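Local coordinates for protein glucose-1-phosphate thymidylyltransferase (Bacillus anthracis, PDB 4ECM) that catalyses the transfer of a thymidylyl group from dTTP to glucose 1-phosphate, giving dTDP-glucose and pyrophosphate, a step of dTDP-L-rhamnose biosynthesis, at residues D132-D137 / M237-D243. Residues are numbered along the deposited sequence; the frame is centred on the assembly and turned at random. Where two conformers were deposited one is given.
With DAU (2'deoxy-thymidine-5'-diphospho-alpha-D-glucose), chain B.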
ATOM      1  N   ASP A 132       9.142 -20.401   2.559  1.00 19.99           N
ATOM      2  CA  ASP A 132       9.059 -20.654   4.005  1.00 20.47           C
ATOM      3  C   ASP A 132       9.998 -21.757   4.495  1.00 20.27           C
ATOM      4  O   ASP A 132       9.857 -22.199   5.621  1.00 19.76           O
ATOM      5  CB  ASP A 132       7.598 -20.927   4.436  1.00 22.04           C
ATOM      6  CG  ASP A 132       7.050 -22.276   3.932  1.00 23.57           C
ATOM      7  OD1 ASP A 132       7.770 -22.992   3.218  1.00 25.18           O
ATOM      8  OD2 ASP A 132       5.886 -22.608   4.262  1.00 27.46           O
ATOM      9  N   ASN A 133      10.934 -22.209   3.644  1.00 19.80           N
ATOM     10  CA  ASN A 133      11.927 -23.211   4.031  1.00 19.55           C
ATOM     11  C   ASN A 133      13.213 -22.535   4.488  1.00 20.75           C
ATOM     12  O   ASN A 133      13.909 -21.871   3.689  1.00 21.91           O
ATOM     13  CB  ASN A 133      12.238 -24.181   2.886  1.00 20.91           C
ATOM     14  CG  ASN A 133      11.217 -25.327   2.772  1.00 23.05           C
ATOM     15  OD1 ASN A 133      11.607 -26.479   2.618  1.00 24.26           O
ATOM     16  ND2 ASN A 133       9.921 -25.015   2.890  1.00 22.51           N
ATOM     17  N   ILE A 134      13.537 -22.705   5.771  1.00 20.29           N
ATOM     18  CA  ILE A 134      14.717 -22.079   6.367  1.00 19.65           C
ATOM     19  C   ILE A 134      15.651 -23.189   6.796  1.00 20.60           C
ATOM     20  O   ILE A 134      15.231 -24.126   7.476  1.00 21.03           O
ATOM     21  CB  ILE A 134      14.324 -21.200   7.577  1.00 18.52           C
ATOM     22  CG1 ILE A 134      13.143 -20.287   7.211  1.00 19.18           C
ATOM     23  CG2 ILE A 134      15.546 -20.430   8.131  1.00 16.76           C
ATOM     24  CD1 ILE A 134      13.397 -19.297   6.054  1.00 19.39           C
ATOM     25  N   PHE A 135      16.920 -23.081   6.405  1.00 21.26           N
ATOM     26  CA  PHE A 135      17.889 -24.131   6.686  1.00 20.81           C
ATOM     27  C   PHE A 135      19.317 -23.605   6.740  1.00 22.18           C
ATOM     28  O   PHE A 135      19.607 -22.541   6.187  1.00 20.64           O
ATOM     29  CB  PHE A 135      17.760 -25.220   5.625  1.00 20.06           C
ATOM     30  CG  PHE A 135      17.901 -24.722   4.233  1.00 20.50           C
ATOM     31  CD1 PHE A 135      19.092 -24.862   3.549  1.00 21.78           C
ATOM     32  CD2 PHE A 135      16.838 -24.100   3.593  1.00 20.05           C
ATOM     33  CE1 PHE A 135      19.221 -24.391   2.262  1.00 21.22           C
ATOM     34  CE2 PHE A 135      16.972 -23.612   2.318  1.00 19.63           C
ATOM     35  CZ  PHE A 135      18.160 -23.760   1.644  1.00 18.50           C
ATOM     36  N   SER A 136      20.209 -24.362   7.393  1.00 22.14           N
ATOM     37  CA  SER A 136      21.619 -23.950   7.555  1.00 23.03           C
ATOM     38  C   SER A 136      22.590 -24.337   6.427  1.00 23.80           C
ATOM     39  O   SER A 136      23.573 -23.648   6.206  1.00 24.14           O
ATOM     40  CB  SER A 136      22.182 -24.468   8.882  1.00 22.96           C
ATOM     41  OG  SER A 136      22.136 -25.880   8.954  1.00 26.15           O
ATOM     42  N   ASP A 137      22.357 -25.438   5.734  1.00 24.04           N
ATOM     43  CA  ASP A 137      23.301 -25.830   4.689  1.00 24.55           C
ATOM     44  C   ASP A 137      23.469 -24.804   3.583  1.00 24.95           C
ATOM     45  O   ASP A 137      22.506 -24.126   3.215  1.00 24.11           O
ATOM     46  CB  ASP A 137      22.841 -27.116   4.005  1.00 24.76           C
ATOM     47  CG  ASP A 137      23.234 -28.369   4.750  1.00 28.63           C
ATOM     48  OD1 ASP A 137      23.840 -28.290   5.850  1.00 37.12           O
ATOM     49  OD2 ASP A 137      22.953 -29.452   4.193  1.00 31.03           O
ATOM     50  N   MET A 237      20.593 -33.738   3.652  1.00 28.02           N
ATOM     51  CA  MET A 237      21.162 -32.500   4.157  1.00 28.87           C
ATOM     52  C   MET A 237      21.874 -32.736   5.457  1.00 28.04           C
ATOM     53  O   MET A 237      21.578 -33.698   6.154  1.00 28.59           O
ATOM     54  CB  MET A 237      20.068 -31.460   4.406  1.00 29.29           C
ATOM     55  CG  MET A 237      19.491 -30.836   3.138  1.00 32.58           C
ATOM     56  SD  MET A 237      18.325 -29.532   3.556  1.00 38.52           S
ATOM     57  CE  MET A 237      18.132 -28.758   1.969  1.00 45.75           C
ATOM     58  N   SER A 238      22.851 -31.882   5.775  0.50 27.49           N
ATOM     59  CA  SER A 238      23.695 -32.066   6.976  0.50 28.12           C
ATOM     60  C   SER A 238      23.326 -31.265   8.237  0.50 27.58           C
ATOM     61  O   SER A 238      23.491 -31.764   9.346  0.50 27.84           O
ATOM     62  CB  SER A 238      25.147 -31.764   6.616  0.50 29.13           C
ATOM     63  OG  SER A 238      25.247 -30.496   6.001  0.50 29.52           O
ATOM     64  N   GLY A 239      22.854 -30.031   8.076  0.50 25.94           N
ATOM     65  CA  GLY A 239      22.513 -29.200   9.231  0.50 25.64           C
ATOM     66  C   GLY A 239      21.026 -29.182   9.528  0.50 25.48           C
ATOM     67  O   GLY A 239      20.310 -30.127   9.187  0.50 25.32           O
ATOM     68  N   TRP A 240      20.544 -28.087  10.115  1.00 25.01           N
ATOM     69  CA  TRP A 240      19.141 -27.996  10.439  1.00 24.06           C
ATOM     70  C   TRP A 240      18.295 -27.450   9.304  1.00 23.42           C
ATOM     71  O   TRP A 240      18.785 -26.796   8.366  1.00 23.02           O
ATOM     72  CB  TRP A 240      18.924 -27.170  11.723  1.00 24.25           C
ATOM     73  CG  TRP A 240      19.499 -25.783  11.713  1.00 22.86           C
ATOM     74  CD1 TRP A 240      20.693 -25.391  12.257  1.00 24.10           C
ATOM     75  CD2 TRP A 240      18.898 -24.596  11.178  1.00 23.66           C
ATOM     76  NE1 TRP A 240      20.879 -24.046  12.077  1.00 22.56           N
ATOM     77  CE2 TRP A 240      19.795 -23.530  11.417  1.00 25.77           C
ATOM     78  CE3 TRP A 240      17.697 -24.329  10.517  1.00 25.03           C
ATOM     79  CZ2 TRP A 240      19.530 -22.223  11.010  1.00 26.25           C
ATOM     80  CZ3 TRP A 240      17.434 -23.030  10.114  1.00 26.37           C
ATOM     81  CH2 TRP A 240      18.343 -21.990  10.365  1.00 25.84           C
ATOM     82  N   TRP A 241      17.005 -27.734   9.421  1.00 22.49           N
ATOM     83  CA  TRP A 241      16.015 -27.337   8.449  1.00 22.58           C
ATOM     84  C   TRP A 241      14.652 -27.257   9.104  1.00 23.21           C
ATOM     85  O   TRP A 241      14.290 -28.096   9.935  1.00 22.07           O
ATOM     86  CB  TRP A 241      15.927 -28.367   7.326  1.00 22.58           C
ATOM     87  CG  TRP A 241      14.766 -28.152   6.382  1.00 22.19           C
ATOM     88  CD1 TRP A 241      14.734 -27.327   5.299  1.00 24.09           C
ATOM     89  CD2 TRP A 241      13.479 -28.774   6.441  1.00 22.51           C
ATOM     90  NE1 TRP A 241      13.510 -27.391   4.678  1.00 19.60           N
ATOM     91  CE2 TRP A 241      12.722 -28.275   5.351  1.00 19.93           C
ATOM     92  CE3 TRP A 241      12.898 -29.723   7.287  1.00 24.57           C
ATOM     93  CZ2 TRP A 241      11.411 -28.662   5.110  1.00 20.58           C
ATOM     94  CZ3 TRP A 241      11.591 -30.128   7.034  1.00 26.25           C
ATOM     95  CH2 TRP A 241      10.861 -29.590   5.953  1.00 26.80           C
ATOM     96  N   THR A 242      13.885 -26.258   8.714  1.00 22.29           N
ATOM     97  CA  THR A 242      12.536 -26.155   9.201  1.00 23.37           C
ATOM     98  C   THR A 242      11.668 -25.393   8.227  1.00 23.30           C
ATOM     99  O   THR A 242      12.149 -24.552   7.451  1.00 22.93           O
ATOM    100  CB  THR A 242      12.446 -25.393  10.531  1.00 24.38           C
ATOM    101  OG1 THR A 242      11.092 -25.451  11.012  1.00 27.12           O
ATOM    102  CG2 THR A 242      12.859 -23.911  10.351  1.00 23.40           C
ATOM    103  N   ASP A 243      10.391 -25.729   8.216  0.70 22.81           N
ATOM    104  CA  ASP A 243       9.461 -24.945   7.474  0.70 24.12           C
ATOM    105  C   ASP A 243       9.138 -23.808   8.444  0.70 24.01           C
ATOM    106  O   ASP A 243       9.510 -23.825   9.634  0.70 25.40           O
ATOM    107  CB  ASP A 243       8.174 -25.701   7.172  0.70 26.13           C
ATOM    108  CG  ASP A 243       7.348 -25.937   8.424  0.70 28.63           C
ATOM    109  OD1 ASP A 243       7.781 -26.738   9.255  0.70 31.40           O
ATOM    110  OD2 ASP A 243       6.275 -25.329   8.569  0.70 32.39           O
TER
HETATM  111  O6  DAU B 301       8.058 -27.543   3.467  1.00 29.54           O
HETATM  112  C6  DAU B 301       8.335 -28.730   2.722  1.00 29.79           C
HETATM  113  C5  DAU B 301       7.046 -29.267   2.117  1.00 29.00           C
HETATM  114  O5  DAU B 301       6.474 -28.222   1.337  1.00 28.07           O
HETATM  115  C4  DAU B 301       7.296 -30.513   1.261  1.00 28.91           C
HETATM  116  O4  DAU B 301       7.785 -31.586   2.056  1.00 24.77           O
HETATM  117  C3  DAU B 301       6.034 -30.981   0.540  1.00 26.95           C
HETATM  118  O3  DAU B 301       6.379 -32.074  -0.338  1.00 23.48           O
HETATM  119  C2  DAU B 301       5.465 -29.796  -0.249  1.00 27.75           C
HETATM  120  O2  DAU B 301       4.211 -30.142  -0.868  1.00 27.92           O
HETATM  121  C1  DAU B 301       5.270 -28.579   0.647  1.00 28.85           C
HETATM  122  O1  DAU B 301       4.238 -28.857   1.587  1.00 31.50           O
HETATM  123  P2  DAU B 301       3.420 -27.658   2.295  1.00 34.76           P
HETATM  124  O3P DAU B 301       4.252 -27.008   3.375  1.00 38.83           O
HETATM  125  O4P DAU B 301       2.049 -28.194   2.596  1.00 29.34           O
HETATM  126  OPP DAU B 301       3.317 -26.570   1.102  1.00 38.28           O
HETATM  127  P   DAU B 301       2.598 -25.146   1.303  1.00 39.92           P
HETATM  128  O1P DAU B 301       2.787 -24.692   2.730  1.00 46.25           O
HETATM  129  O2P DAU B 301       1.238 -25.233   0.710  1.00 42.20           O
HETATM  130  O5' DAU B 301       3.499 -24.171   0.387  1.00 43.44           O
HETATM  131  C5' DAU B 301       4.810 -23.849   0.803  1.00 40.53           C
HETATM  132  C4' DAU B 301       5.405 -22.625   0.108  1.00 38.69           C
HETATM  133  O4' DAU B 301       5.146 -22.566  -1.294  1.00 32.54           O
HETATM  134  C3' DAU B 301       4.951 -21.316   0.717  1.00 37.76           C
HETATM  135  O3' DAU B 301       6.153 -20.614   1.048  1.00 43.53           O
HETATM  136  C2' DAU B 301       4.188 -20.595  -0.368  1.00 37.01           C
HETATM  137  C1' DAU B 301       4.582 -21.320  -1.647  1.00 33.84           C
HETATM  138  N11 DAU B 301       3.477 -21.693  -2.546  1.00 32.61           N
HETATM  139  C61 DAU B 301       2.450 -22.526  -2.034  1.00 32.98           C
HETATM  140  C51 DAU B 301       1.240 -22.638  -2.689  1.00 36.09           C
HETATM  141  C5A DAU B 301       0.195 -23.614  -2.190  1.00 34.46           C
HETATM  142  C21 DAU B 301       3.160 -20.824  -3.608  1.00 29.24           C
HETATM  143  O21 DAU B 301       4.108 -19.981  -4.043  1.00 28.98           O
HETATM  144  N31 DAU B 301       1.985 -20.910  -4.278  1.00 35.32           N
HETATM  145  C41 DAU B 301       1.012 -21.767  -3.869  1.00 35.39           C
HETATM  146  O41 DAU B 301      -0.163 -21.825  -4.536  1.00 43.28           O
HETATM  147  O   HOH W   1      20.485 -27.551   6.271  1.00 21.65           O
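I134 and T242 pair through both backbone bonds; T242 N to I134 O is 2.8 Å. S136 N carries the pairing on to W240 O.

Side-chain hydrogen bonds grip both ends. The D137 carboxylate meets the turn at 238-239. In the conformer described, OD2 takes S238 N at 2.9 Å, and OD1 takes S238 OG and G239 N from opposite faces of its plane. Y142 also bonds OD2. At the other end W241 NE1 gives its N-H to N133 OD1 at 2.9 Å. The acceptor lies in the indole plane, but the donor sits 48° out of the amide's carbonyl plane. G194 N is a second donor to this oxygen.

Strands 133-135 and 241-243 form a two-stranded antiparallel sheet in the nucleotidyltransferase domain, ending at the sugar-nucleotide pocket. N133 ND2 donates to O6 of the bound dTDP-glucose at 3.2 Å and to D132 OD1, which fixes the rotation of the amide. The W241 ring meets C6 of the glucose with its edge. K47 forms a salt bridge with D132 OD2.

Aromatic and apolar contacts flank the pairing. S136 CB sits over the five-membered ring of W240, 3.6 Å from its centroid, a CH-pi contact. I134 chi1 (-48°) puts CG2 anti to the backbone N, touching the same indole's edge at CZ3. M237 SD approaches the F135 ring obliquely, a Met-aromatic contact 5.3 Å from the centroid.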